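Long-range contacts in pullulanase (Klebsiella oxytoca, PDB 2YOC), which hydrolyses alpha-1,6-glucosidic linkages in pullulan and related branched alpha-glucans, and is a calcium-binding glycosyl hydrolase exported by a type 2 secretion system: residues K121-D126 / V139-G144; H670-I675 / R703-S708; Q674-W679 / T715-F720; Q742-G747 / E756-S761; A750-N755 / A1003-R1008. All blocks are in the same frame, centred on the assembly; numbering follows the deposited sequence.

Contact 1: residues K121-D126 / V139-G144; sequences KLIDSD and VSVIAG
Leu-122, Ile-123 and Asp-124 lie against Val-141 to Gly-144 in the pullulanase-associated domain, a beta-sheet module of the transthyretin clan near the N-terminus. The loop 121-126 joins strands 110-117 and 127-130, and it covers the chain at and beyond strand 138-141, an outer strand of a three-stranded mixed sheet. The apolar part of the contact centres on Ile-123. With chi1 at -77°, its CG1 stands anti to the carbonyl carbon and lies 3.3 Å from Ile-142 O. CD1 of Ile-123 meets Val-141 CG2 at 3.9 Å, the two side chains inclined to one another. Leu-122 adds a more distant touch, its CD2 lying 4.3 Å from CB of Ala-143, and Val-115 of strand 110-117 packs on both Leu-122 and Ile-123. Ile-142 turns its CB from the loop and packs on Ala-155 and Ala-159 of helix 152-159.

One hydrogen bond links the backbones: Gly-144 N donates to Leu-122 O over 2.8 Å, but it is weak, bent to 125° at the hydrogen. Charged groups act mainly inside the loop. Lys-121 NZ donates to Ile-123 O at 2.8 Å, in the plane of that carbonyl, and to Asp-124 O from above the carbonyl plane; it also pairs with Asp-126 OD1 at 3.4 Å, closing the loop on itself. Asp-126 OD2 is hydrogen-bonded to Thr-119 OG1 of the second subunit. At the solvent side, Asp-124 OD1 approaches Gly-144 O to 3.2 Å, a meeting of two acceptors and no bond.

Contact 2: residues H670-I675 / R703-S708; sequences HPKAQI and RFEIAS
A single beta bridge pairs Pro-671, the N-cap residue of helix 672-683, with Ile-706 in the loop 703-708 of the (beta/alpha)8 barrel. Two backbone hydrogen bonds flank it: Ala-707 N donates to His-670 O at 2.8 Å, and Lys-672 N to Glu-705 O at 2.9 Å. Water 2 also donates to Glu-705 O and accepts from Ala-673 N, so that the carbonyl serves two N-H groups of the first helical turn, one of them through water.

Beside the bridge the Pro-671 ring is laid on Phe-704. CG stands 3.8 Å from the centroid of the Phe-704 ring and only 6° off its normal, a CH-pi contact over the centre of one face. On the other flank Lys-672 and Glu-705 run out as extended chains. Lys-672 NZ and Glu-705 OE1 form a long salt bridge of 3.6 Å, bridged in addition by water 1, while NZ also donates to the carbonyl of Asn-711. Further in, Ile-675 CG1 meets Ala-707 CB at 3.8 Å. His-670 is braced within its own segment, ND1 donating to Gln-674 OE1 at 2.7 Å almost in the ring plane.

His-670 and Gln-674 rest on Ile-646 of the neighbouring helix 640-655, and the contact thus fastens the start of helix 672-683 to the loop running between barrel strands 690-693 and 718-720.

Contact 3: residues Q674-W679 / T715-F720; sequences QILSAW and TGIGTF
Trp-679 and Ile-717 are brought together by first torsions that set CG of the tryptophan anti to the backbone N (chi1 -163°) and CG1 of the isoleucine anti to the carbonyl carbon (chi1 -45°). The two side chains run antiparallel past one another, and CD1 of Ile-717 comes against the CG-CD2-CE3 side of the indole, 3.5 Å from CE3 of Trp-679. Thr-715 O lies 3.4 Å from Trp-679 CZ3. One helical turn earlier, Leu-676 CD2 touches both Ile-717 CG1 at 3.5 Å and Thr-715 CB at 3.8 Å, the leucine crossing the threonine at about a right angle. CG2 of Ile-675 touches CG2 of Ile-717 at 3.9 Å, so three helix residues pack on one isoleucine.

No hydrogen bond crosses. The loop keeps its shape by an ST turn, Ile-717 N donating to Thr-715 OG1 at 3.2 Å; that hydroxyl is also hydrogen-bonded to Leu-712 O. Gly-716 turns at positive phi, its CA 4.1 Å from Trp-679 CH2. The indole NE1 is held by Ile-689 O.

Phe-691 of strand 690-693 backs Ile-675, Ala-678 and Ile-717, an apolar layer between outer helix and parallel strands characteristic of a (beta/alpha)8 barrel.

Contact 4: residues Q742-G747 / E756-S761; sequences QNQGIG and ELASLS
Gln-742 and Leu-757 cross at about a right angle where two parts of the loop between helices 739-742 and 762-776 come together. The glutamine, at the end of helix 739-742, carries its chain extended past the leucine, with CG 4.0 Å from Leu-757 CB and also beside that residue's carbonyl. Its amide ends near Leu-757 O and the hydroxyl of Ser-759, but NE2 to Ser-759 OG is 3.7 Å and no hydrogen bond is made.

The CB of Gln-744 points at residues 756-761. Chi1 of -70° sets its CG anti to the carbonyl carbon, and the extended chain beyond carries the amide to Ala-758, where OE1 lies 3.4 Å from CB of that alanine. Gln-744 CB is 3.9 Å from Leu-760 CD1. Leu-760 directs its CB at residues 742-744; CD1 lies against the backbone N of Gln-744 at 3.5 Å, while its CG is 4.0 Å from Gln-742 O. A methyl thus covers the backbone just after the helix.

The amide of Gln-744 is bonded largely to the intervening loop: NE2 donates to Leu-753 O and weakly, outside that loop, to Lys-833 O, and OE1 accepts weakly from Asn-755 N. Asn-743 turns its CB from residues 756-761, and its ND2 is hydrogen-bonded to Asp-735 OD2.

Without a hydrogen bond or salt bridge across it, this surface contact relies on van der Waals fit between aliphatic groups and the polar atoms of backbone and side-chain amides, while the directional bonds of Asn-743 and Gln-744 go to partners outside the two segments.

Contact 5: residues A750-N755 / A1003-R1008; sequences AGVLPN and AAPESR
Val-752 makes the close part of this contact, pressing on three successive residues, Ala-1003 to Pro-1005. Its CB faces the other segment, and the two methyls divide the work. CG1, anti to the carbonyl carbon (chi1 -63°), lies 3.9 Å from CB of Ala-1004. CG2 reaches the backbone, 3.3 Å from Ala-1003 O. Between them, Val-752 CB is 3.7 Å from CD of Pro-1005, whose ring is inclined to the valine. Ala-973 packs on Val-752 as well, and Ala-1003 and Ala-1004 are buried.

Toward solvent the fit thins out. Leu-753 contributes through its CB, 3.8 Å from CG of Pro-1005, and also packs on Glu-837. Pro-1005 is itself partly exposed, and past it the loop reaches the exposed Glu-1006 and Ser-1007. Here the polar interactions do not cross to 750-755: a salt bridge of 3.4 Å, its hydrogen bond weak, joins OE2 of the exposed Glu-1006 to NH2 of the buried Arg-1008. The Arg-1008 guanidinium is covered on one face by Ala-1004 CB, which stands over it offset toward the rim. NH1 is held by Ala-973 O and Asn-1002 OD1, fixing the group beside the alanine that Val-752 touches.

No hydrogen bond passes between the two segments. Loop 1003-1008 follows strand 994-1002 of the antiparallel C-terminal sheet, while 750-755 belongs to the long excursion after barrel strand 718-720; an interface of this kind, barrel-side loop on C-terminal beta domain, is typical of alpha-amylase-type glycosidases.

In the fold
Contact 2 is buried and contact 3 partly so; centred 9 Å apart, they share Gln-674 and Ile-675 on helix 672-683. Contact 2 holds the start of that helix by backbone bonds, a CH-pi contact and a water-assisted ion pair, contact 3 its next turn mainly by apolar packing, without a hydrogen bond across. Contacts 4 and 5, centres 11 Å apart, form a second pair farther from the chain's centre, 4 at the surface and 5 partly buried. Their segments alternate along the chain, and Gly-745 O probably accepts from Ala-750 N; neither has a hydrogen bond across it. Contact 1 stands apart in the N-terminal module, combining a small apolar patch with one weak backbone bond.

Contact 1: residues K121-D126 / V139-G144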
# COMPACT_ATOMS: atom_id res chain seq x y z
N LYS B 121 25.55 -22.80 -30.53
CA LYS B 121 25.08 -24.08 -31.07
C LYS B 121 24.27 -23.89 -32.34
O LYS B 121 23.33 -23.09 -32.35
CB LYS B 121 24.18 -24.79 -30.04
CG LYS B 121 24.86 -25.35 -28.81
CD LYS B 121 23.81 -25.95 -27.87
CE LYS B 121 23.93 -27.44 -27.66
NZ LYS B 121 23.62 -28.22 -28.90
N LEU B 122 24.62 -24.61 -33.41
CA LEU B 122 23.87 -24.58 -34.67
C LEU B 122 22.74 -25.61 -34.62
O LEU B 122 21.64 -25.34 -35.10
CB LEU B 122 24.77 -24.82 -35.89
CG LEU B 122 25.61 -23.63 -36.35
CD1 LEU B 122 26.66 -24.07 -37.32
CD2 LEU B 122 24.76 -22.57 -37.01
N ILE B 123 23.00 -26.78 -34.02
CA ILE B 123 22.01 -27.83 -33.79
C ILE B 123 21.67 -27.80 -32.29
O ILE B 123 22.56 -27.95 -31.45
CB ILE B 123 22.46 -29.22 -34.33
CG1 ILE B 123 22.28 -29.27 -35.84
CG2 ILE B 123 21.67 -30.37 -33.69
CD1 ILE B 123 23.53 -29.49 -36.56
N ASP B 124 20.37 -27.54 -31.99
CA ASP B 124 19.76 -27.42 -30.65
C ASP B 124 20.19 -28.53 -29.67
O ASP B 124 20.68 -28.23 -28.58
CB ASP B 124 18.22 -27.29 -30.74
CG ASP B 124 17.52 -28.22 -31.73
OD1 ASP B 124 17.44 -27.87 -32.93
OD2 ASP B 124 17.02 -29.29 -31.30
N SER B 125 20.02 -29.79 -30.08
CA SER B 125 20.37 -30.99 -29.32
C SER B 125 21.86 -31.36 -29.48
O SER B 125 22.47 -31.09 -30.53
CB SER B 125 19.49 -32.17 -29.75
OG SER B 125 19.67 -32.55 -31.10
N ASP B 126 22.43 -31.98 -28.42
CA ASP B 126 23.80 -32.48 -28.44
C ASP B 126 23.76 -33.77 -29.27
O ASP B 126 23.03 -34.71 -28.93
CB ASP B 126 24.30 -32.78 -27.01
CG ASP B 126 24.25 -31.65 -26.02
OD1 ASP B 126 23.97 -30.50 -26.43
OD2 ASP B 126 24.49 -31.90 -24.82
N VAL B 139 28.63 -39.05 -42.29
CA VAL B 139 27.36 -38.56 -41.78
C VAL B 139 27.14 -37.10 -42.20
O VAL B 139 28.12 -36.40 -42.48
CB VAL B 139 27.40 -38.78 -40.24
CG1 VAL B 139 26.83 -37.62 -39.44
CG2 VAL B 139 26.74 -40.10 -39.86
N SER B 140 25.87 -36.65 -42.26
CA SER B 140 25.51 -35.28 -42.64
C SER B 140 24.46 -34.68 -41.70
O SER B 140 23.55 -35.38 -41.26
CB SER B 140 25.01 -35.25 -44.08
OG SER B 140 25.88 -35.95 -44.95
N VAL B 141 24.59 -33.37 -41.39
CA VAL B 141 23.66 -32.64 -40.51
C VAL B 141 23.30 -31.25 -41.09
O VAL B 141 24.09 -30.66 -41.82
CB VAL B 141 24.10 -32.57 -39.01
CG1 VAL B 141 24.07 -33.94 -38.35
CG2 VAL B 141 25.48 -31.92 -38.84
N ILE B 142 22.08 -30.76 -40.77
CA ILE B 142 21.58 -29.43 -41.20
C ILE B 142 21.37 -28.60 -39.93
O ILE B 142 20.97 -29.16 -38.91
CB ILE B 142 20.27 -29.50 -42.03
CG1 ILE B 142 20.23 -30.70 -43.00
CG2 ILE B 142 20.02 -28.18 -42.77
CD1 ILE B 142 18.81 -31.23 -43.24
N ALA B 143 21.60 -27.27 -39.99
CA ALA B 143 21.43 -26.38 -38.83
C ALA B 143 20.00 -26.36 -38.27
O ALA B 143 19.04 -26.19 -39.02
CB ALA B 143 21.90 -24.98 -39.16
N GLY B 144 19.90 -26.59 -36.95
CA GLY B 144 18.66 -26.64 -36.18
C GLY B 144 17.79 -27.87 -36.43
O GLY B 144 16.64 -27.90 -35.99

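Contact 2: residues H670-I675 / R703-S708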
# COMPACT_ATOMS: atom_id res chain seq x y z
N HIS B 670 -7.45 -27.39 -17.70
CA HIS B 670 -8.77 -27.48 -18.30
C HIS B 670 -9.37 -26.07 -18.44
O HIS B 670 -9.23 -25.23 -17.53
CB HIS B 670 -9.74 -28.27 -17.40
CG HIS B 670 -9.41 -29.72 -17.20
ND1 HIS B 670 -10.28 -30.71 -17.62
CD2 HIS B 670 -8.37 -30.30 -16.56
CE1 HIS B 670 -9.72 -31.85 -17.27
NE2 HIS B 670 -8.56 -31.66 -16.64
N PRO B 671 -10.15 -25.85 -19.52
CA PRO B 671 -10.91 -24.58 -19.64
C PRO B 671 -12.05 -24.53 -18.62
O PRO B 671 -12.84 -25.47 -18.52
CB PRO B 671 -11.53 -24.67 -21.05
CG PRO B 671 -10.79 -25.78 -21.72
CD PRO B 671 -10.41 -26.74 -20.66
N LYS B 672 -12.16 -23.43 -17.87
CA LYS B 672 -13.23 -23.21 -16.92
C LYS B 672 -14.59 -23.60 -17.54
O LYS B 672 -15.40 -24.23 -16.86
CB LYS B 672 -13.24 -21.72 -16.49
CG LYS B 672 -14.56 -21.15 -15.96
CD LYS B 672 -14.37 -19.75 -15.33
CE LYS B 672 -15.68 -19.08 -15.00
NZ LYS B 672 -15.51 -17.61 -14.92
N ALA B 673 -14.81 -23.27 -18.84
CA ALA B 673 -16.08 -23.57 -19.50
C ALA B 673 -16.43 -25.07 -19.59
O ALA B 673 -17.61 -25.46 -19.46
CB ALA B 673 -16.16 -22.92 -20.86
N GLN B 674 -15.40 -25.89 -19.74
CA GLN B 674 -15.47 -27.35 -19.81
C GLN B 674 -15.85 -27.86 -18.41
O GLN B 674 -16.89 -28.53 -18.27
CB GLN B 674 -14.08 -27.86 -20.26
CG GLN B 674 -14.03 -29.25 -20.73
CD GLN B 674 -13.63 -30.15 -19.61
OE1 GLN B 674 -12.49 -30.07 -19.12
NE2 GLN B 674 -14.55 -31.02 -19.21
N ILE B 675 -15.09 -27.47 -17.37
CA ILE B 675 -15.43 -27.91 -16.01
C ILE B 675 -16.90 -27.60 -15.66
O ILE B 675 -17.60 -28.47 -15.14
CB ILE B 675 -14.41 -27.44 -14.93
CG1 ILE B 675 -12.95 -27.80 -15.31
CG2 ILE B 675 -14.78 -28.00 -13.55
CD1 ILE B 675 -12.60 -29.31 -15.32
N ARG B 703 -4.60 -19.73 -24.67
CA ARG B 703 -5.51 -20.63 -25.38
C ARG B 703 -6.98 -20.56 -24.99
O ARG B 703 -7.84 -20.75 -25.86
CB ARG B 703 -5.02 -22.08 -25.30
CG ARG B 703 -3.69 -22.28 -25.99
CD ARG B 703 -2.98 -23.42 -25.35
NE ARG B 703 -1.88 -23.94 -26.16
CZ ARG B 703 -2.03 -24.76 -27.19
NH1 ARG B 703 -3.25 -25.12 -27.59
NH2 ARG B 703 -0.98 -25.23 -27.84
N PHE B 704 -7.27 -20.31 -23.69
CA PHE B 704 -8.62 -20.27 -23.12
C PHE B 704 -8.58 -19.79 -21.63
O PHE B 704 -7.53 -19.90 -20.97
CB PHE B 704 -9.25 -21.68 -23.13
CG PHE B 704 -8.38 -22.81 -22.59
CD1 PHE B 704 -8.19 -22.98 -21.21
CD2 PHE B 704 -7.77 -23.71 -23.45
CE1 PHE B 704 -7.41 -24.02 -20.71
CE2 PHE B 704 -6.97 -24.74 -22.94
CZ PHE B 704 -6.80 -24.89 -21.58
N GLU B 705 -9.78 -19.37 -21.10
CA GLU B 705 -9.95 -19.00 -19.69
C GLU B 705 -9.83 -20.30 -18.88
O GLU B 705 -10.68 -21.20 -18.99
CB GLU B 705 -11.29 -18.32 -19.45
CG GLU B 705 -11.42 -17.78 -18.04
CD GLU B 705 -12.76 -17.19 -17.68
OE1 GLU B 705 -13.81 -17.71 -18.14
OE2 GLU B 705 -12.76 -16.22 -16.90
N ILE B 706 -8.69 -20.42 -18.18
CA ILE B 706 -8.33 -21.61 -17.41
C ILE B 706 -9.19 -21.81 -16.16
O ILE B 706 -9.69 -20.83 -15.63
CB ILE B 706 -6.80 -21.64 -17.12
CG1 ILE B 706 -6.34 -20.59 -16.08
CG2 ILE B 706 -6.00 -21.52 -18.42
CD1 ILE B 706 -4.92 -20.86 -15.47
N ALA B 707 -9.37 -23.06 -15.71
CA ALA B 707 -10.14 -23.38 -14.50
C ALA B 707 -9.21 -23.18 -13.29
O ALA B 707 -8.67 -24.17 -12.75
CB ALA B 707 -10.64 -24.82 -14.55
N SER B 708 -8.97 -21.89 -12.92
CA SER B 708 -8.06 -21.56 -11.82
C SER B 708 -8.82 -21.04 -10.60
O SER B 708 -9.97 -20.61 -10.73
CB SER B 708 -6.98 -20.57 -12.26
OG SER B 708 -7.42 -19.22 -12.24
O HOH W 1 -16.10 -16.20 -17.45
O HOH W 2 -13.20 -21.31 -20.38

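Contact 3: residues Q674-W679 / T715-F720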
# COMPACT_ATOMS: atom_id res chain seq x y z
N GLN B 674 -15.40 -25.89 -19.74
CA GLN B 674 -15.47 -27.35 -19.81
C GLN B 674 -15.85 -27.86 -18.41
O GLN B 674 -16.89 -28.53 -18.27
CB GLN B 674 -14.08 -27.86 -20.26
CG GLN B 674 -14.03 -29.25 -20.73
CD GLN B 674 -13.63 -30.15 -19.61
OE1 GLN B 674 -12.49 -30.07 -19.12
NE2 GLN B 674 -14.55 -31.02 -19.21
N ILE B 675 -15.09 -27.47 -17.37
CA ILE B 675 -15.43 -27.91 -16.01
C ILE B 675 -16.90 -27.60 -15.66
O ILE B 675 -17.60 -28.47 -15.14
CB ILE B 675 -14.41 -27.44 -14.93
CG1 ILE B 675 -12.95 -27.80 -15.31
CG2 ILE B 675 -14.78 -28.00 -13.55
CD1 ILE B 675 -12.60 -29.31 -15.32
N LEU B 676 -17.38 -26.39 -16.01
CA LEU B 676 -18.76 -25.98 -15.72
C LEU B 676 -19.78 -26.77 -16.54
O LEU B 676 -20.81 -27.20 -16.02
CB LEU B 676 -18.95 -24.47 -15.87
CG LEU B 676 -18.03 -23.56 -15.04
CD1 LEU B 676 -18.37 -22.12 -15.25
CD2 LEU B 676 -18.08 -23.89 -13.58
N SER B 677 -19.44 -27.04 -17.81
CA SER B 677 -20.26 -27.84 -18.71
C SER B 677 -20.41 -29.26 -18.12
O SER B 677 -21.52 -29.69 -17.86
CB SER B 677 -19.63 -27.87 -20.09
OG SER B 677 -20.36 -28.67 -21.00
N ALA B 678 -19.28 -29.93 -17.79
CA ALA B 678 -19.28 -31.26 -17.21
C ALA B 678 -20.06 -31.27 -15.92
O ALA B 678 -20.85 -32.19 -15.69
CB ALA B 678 -17.87 -31.72 -16.94
N TRP B 679 -19.88 -30.22 -15.10
CA TRP B 679 -20.58 -30.14 -13.86
C TRP B 679 -22.11 -30.10 -14.05
O TRP B 679 -22.80 -30.93 -13.47
CB TRP B 679 -20.09 -28.99 -13.02
CG TRP B 679 -20.50 -29.10 -11.58
CD1 TRP B 679 -20.52 -30.23 -10.81
CD2 TRP B 679 -20.97 -28.05 -10.75
NE1 TRP B 679 -21.01 -29.95 -9.56
CE2 TRP B 679 -21.24 -28.60 -9.48
CE3 TRP B 679 -21.15 -26.67 -10.94
CZ2 TRP B 679 -21.67 -27.83 -8.40
CZ3 TRP B 679 -21.60 -25.91 -9.88
CH2 TRP B 679 -21.84 -26.48 -8.62
N THR B 715 -18.34 -19.91 -8.91
CA THR B 715 -18.79 -20.94 -9.84
C THR B 715 -19.38 -22.15 -9.12
O THR B 715 -20.26 -22.81 -9.66
CB THR B 715 -17.68 -21.39 -10.79
OG1 THR B 715 -16.65 -22.08 -10.07
CG2 THR B 715 -17.11 -20.27 -11.61
N GLY B 716 -18.87 -22.45 -7.94
CA GLY B 716 -19.30 -23.61 -7.18
C GLY B 716 -18.22 -24.66 -7.16
O GLY B 716 -18.20 -25.51 -6.26
N ILE B 717 -17.31 -24.60 -8.13
CA ILE B 717 -16.19 -25.52 -8.25
C ILE B 717 -15.18 -25.09 -7.21
O ILE B 717 -14.85 -23.91 -7.13
CB ILE B 717 -15.58 -25.51 -9.69
CG1 ILE B 717 -16.67 -25.57 -10.79
CG2 ILE B 717 -14.51 -26.57 -9.88
CD1 ILE B 717 -17.63 -26.82 -10.84
N GLY B 718 -14.75 -26.04 -6.39
CA GLY B 718 -13.77 -25.79 -5.35
C GLY B 718 -12.37 -25.97 -5.86
O GLY B 718 -12.14 -26.67 -6.85
N THR B 719 -11.41 -25.32 -5.20
CA THR B 719 -9.98 -25.42 -5.50
C THR B 719 -9.21 -25.57 -4.20
O THR B 719 -9.67 -25.09 -3.16
CB THR B 719 -9.47 -24.19 -6.23
OG1 THR B 719 -9.99 -23.02 -5.61
CG2 THR B 719 -9.80 -24.21 -7.69
N PHE B 720 -8.04 -26.22 -4.26
CA PHE B 720 -7.17 -26.36 -3.10
C PHE B 720 -6.57 -24.99 -2.85
O PHE B 720 -6.19 -24.29 -3.81
CB PHE B 720 -6.04 -27.39 -3.33
CG PHE B 720 -6.42 -28.84 -3.17
CD1 PHE B 720 -6.37 -29.45 -1.93
CD2 PHE B 720 -6.84 -29.59 -4.27
CE1 PHE B 720 -6.73 -30.80 -1.78
CE2 PHE B 720 -7.20 -30.94 -4.12
CZ PHE B 720 -7.13 -31.54 -2.88

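Contact 4: residues Q742-G747 / E756-S761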
# COMPACT_ATOMS: atom_id res chain seq x y z
N GLN B 742 15.07 -23.12 7.36
CA GLN B 742 14.98 -21.66 7.45
C GLN B 742 13.57 -21.10 7.34
O GLN B 742 13.30 -20.06 7.93
CB GLN B 742 15.76 -21.02 6.30
CG GLN B 742 17.25 -20.93 6.49
CD GLN B 742 17.74 -19.98 5.44
OE1 GLN B 742 17.51 -20.16 4.23
NE2 GLN B 742 18.34 -18.89 5.90
N ASN B 743 12.73 -21.71 6.48
CA ASN B 743 11.36 -21.25 6.23
C ASN B 743 10.36 -21.94 7.16
O ASN B 743 9.60 -22.82 6.73
CB ASN B 743 10.98 -21.42 4.75
CG ASN B 743 11.95 -20.81 3.78
OD1 ASN B 743 12.42 -19.67 3.94
ND2 ASN B 743 12.26 -21.54 2.72
N GLN B 744 10.37 -21.53 8.44
CA GLN B 744 9.49 -22.07 9.48
C GLN B 744 8.03 -21.66 9.23
O GLN B 744 7.78 -20.76 8.43
CB GLN B 744 9.94 -21.58 10.86
CG GLN B 744 11.25 -22.15 11.36
CD GLN B 744 11.45 -21.75 12.80
OE1 GLN B 744 11.86 -20.63 13.11
NE2 GLN B 744 11.08 -22.62 13.72
N GLY B 745 7.10 -22.31 9.90
CA GLY B 745 5.68 -21.96 9.79
C GLY B 745 5.03 -21.73 11.14
O GLY B 745 5.67 -21.91 12.19
N ILE B 746 3.75 -21.32 11.13
CA ILE B 746 2.99 -21.16 12.38
C ILE B 746 2.65 -22.62 12.66
O ILE B 746 1.78 -23.18 12.02
CB ILE B 746 1.71 -20.31 12.16
CG1 ILE B 746 2.01 -18.98 11.49
CG2 ILE B 746 0.94 -20.11 13.47
CD1 ILE B 746 0.88 -18.47 10.74
N GLY B 747 3.43 -23.27 13.48
CA GLY B 747 3.25 -24.71 13.70
C GLY B 747 4.58 -25.41 13.72
O GLY B 747 4.66 -26.60 14.01
N GLU B 756 17.92 -22.74 14.78
CA GLU B 756 19.25 -22.16 14.52
C GLU B 756 19.49 -21.54 13.15
O GLU B 756 20.32 -20.64 13.05
CB GLU B 756 20.40 -23.10 14.94
CG GLU B 756 20.73 -24.20 13.95
CD GLU B 756 19.72 -25.33 13.85
OE1 GLU B 756 19.02 -25.62 14.85
OE2 GLU B 756 19.67 -25.96 12.77
N LEU B 757 18.76 -22.00 12.11
CA LEU B 757 18.94 -21.48 10.74
C LEU B 757 18.00 -20.33 10.36
O LEU B 757 18.28 -19.61 9.39
CB LEU B 757 18.90 -22.61 9.69
CG LEU B 757 19.73 -23.89 9.93
CD1 LEU B 757 19.71 -24.77 8.70
CD2 LEU B 757 21.16 -23.58 10.24
N ALA B 758 16.90 -20.15 11.12
CA ALA B 758 15.87 -19.14 10.88
C ALA B 758 16.35 -17.69 10.91
O ALA B 758 17.19 -17.32 11.74
CB ALA B 758 14.70 -19.34 11.84
N SER B 759 15.78 -16.86 10.01
CA SER B 759 16.04 -15.42 9.83
C SER B 759 14.73 -14.66 9.47
O SER B 759 14.77 -13.53 8.94
CB SER B 759 17.11 -15.21 8.76
OG SER B 759 16.87 -16.01 7.62
N LEU B 760 13.56 -15.28 9.78
CA LEU B 760 12.23 -14.73 9.51
C LEU B 760 11.95 -13.55 10.41
O LEU B 760 12.05 -13.67 11.63
CB LEU B 760 11.13 -15.80 9.69
CG LEU B 760 11.04 -16.88 8.64
CD1 LEU B 760 10.26 -18.07 9.14
CD2 LEU B 760 10.41 -16.36 7.38
N SER B 761 11.59 -12.40 9.80
CA SER B 761 11.27 -11.15 10.50
C SER B 761 9.90 -11.18 11.19
O SER B 761 9.05 -12.04 10.88
CB SER B 761 11.32 -9.97 9.52
OG SER B 761 10.05 -9.64 8.98

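Contact 5: residues A750-N755 / A1003-R1008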
# COMPACT_ATOMS: atom_id res chain seq x y z
N ALA B 750 7.54 -20.41 13.74
CA ALA B 750 8.10 -19.26 13.05
C ALA B 750 7.87 -18.04 13.93
O ALA B 750 6.72 -17.75 14.29
CB ALA B 750 7.42 -19.07 11.71
N GLY B 751 8.97 -17.41 14.35
CA GLY B 751 8.96 -16.23 15.21
C GLY B 751 9.04 -16.55 16.69
O GLY B 751 9.99 -16.13 17.37
N VAL B 752 8.04 -17.30 17.20
CA VAL B 752 7.89 -17.69 18.61
C VAL B 752 9.00 -18.57 19.18
O VAL B 752 9.42 -18.36 20.33
CB VAL B 752 6.49 -18.28 18.92
CG1 VAL B 752 5.40 -17.25 18.70
CG2 VAL B 752 6.22 -19.55 18.13
N LEU B 753 9.43 -19.58 18.42
CA LEU B 753 10.47 -20.53 18.84
C LEU B 753 11.31 -20.83 17.60
O LEU B 753 11.07 -21.82 16.89
CB LEU B 753 9.83 -21.77 19.51
CG LEU B 753 10.73 -22.94 19.92
CD1 LEU B 753 11.81 -22.52 20.89
CD2 LEU B 753 9.91 -24.07 20.49
N PRO B 754 12.25 -19.92 17.27
CA PRO B 754 13.03 -20.11 16.04
C PRO B 754 14.09 -21.17 16.15
O PRO B 754 14.58 -21.45 17.24
CB PRO B 754 13.64 -18.72 15.77
CG PRO B 754 13.09 -17.81 16.84
CD PRO B 754 12.64 -18.69 17.96
N ASN B 755 14.41 -21.78 15.01
CA ASN B 755 15.46 -22.78 14.91
C ASN B 755 16.78 -22.08 14.55
O ASN B 755 16.75 -20.95 14.05
CB ASN B 755 15.07 -23.87 13.90
CG ASN B 755 14.82 -23.43 12.47
OD1 ASN B 755 15.47 -22.54 11.91
ND2 ASN B 755 13.94 -24.15 11.79
N ALA B 1003 -0.06 -21.23 19.21
CA ALA B 1003 1.06 -21.85 18.52
C ALA B 1003 2.36 -21.17 18.97
O ALA B 1003 3.17 -20.74 18.13
CB ALA B 1003 0.85 -21.71 17.03
N ALA B 1004 2.56 -21.10 20.30
CA ALA B 1004 3.71 -20.45 20.94
C ALA B 1004 4.23 -21.27 22.14
O ALA B 1004 3.41 -21.93 22.80
CB ALA B 1004 3.31 -19.05 21.41
N PRO B 1005 5.55 -21.23 22.48
CA PRO B 1005 6.02 -22.01 23.64
C PRO B 1005 5.68 -21.38 24.99
O PRO B 1005 5.72 -22.08 26.00
CB PRO B 1005 7.53 -22.13 23.40
CG PRO B 1005 7.88 -20.90 22.62
CD PRO B 1005 6.66 -20.50 21.83
N GLU B 1006 5.35 -20.07 25.00
CA GLU B 1006 4.94 -19.34 26.21
C GLU B 1006 3.40 -19.43 26.37
O GLU B 1006 2.67 -19.41 25.37
CB GLU B 1006 5.47 -17.87 26.21
CG GLU B 1006 5.07 -17.01 24.99
CD GLU B 1006 5.56 -15.56 24.88
OE1 GLU B 1006 5.49 -14.82 25.89
OE2 GLU B 1006 5.94 -15.15 23.75
N SER B 1007 2.90 -19.57 27.59
CA SER B 1007 1.45 -19.61 27.78
C SER B 1007 0.89 -18.18 27.61
O SER B 1007 1.58 -17.20 27.93
CB SER B 1007 1.09 -20.22 29.13
OG SER B 1007 0.58 -19.26 30.02
N ARG B 1008 -0.33 -18.06 27.08
CA ARG B 1008 -0.91 -16.75 26.80
C ARG B 1008 -2.18 -16.41 27.55
O ARG B 1008 -2.78 -17.29 28.17
CB ARG B 1008 -1.09 -16.55 25.30
CG ARG B 1008 -0.02 -15.69 24.66
CD ARG B 1008 1.30 -16.43 24.47
NE ARG B 1008 2.26 -15.62 23.71
CZ ARG B 1008 2.28 -15.54 22.38
NH1 ARG B 1008 1.38 -16.20 21.65
NH2 ARG B 1008 3.18 -14.78 21.77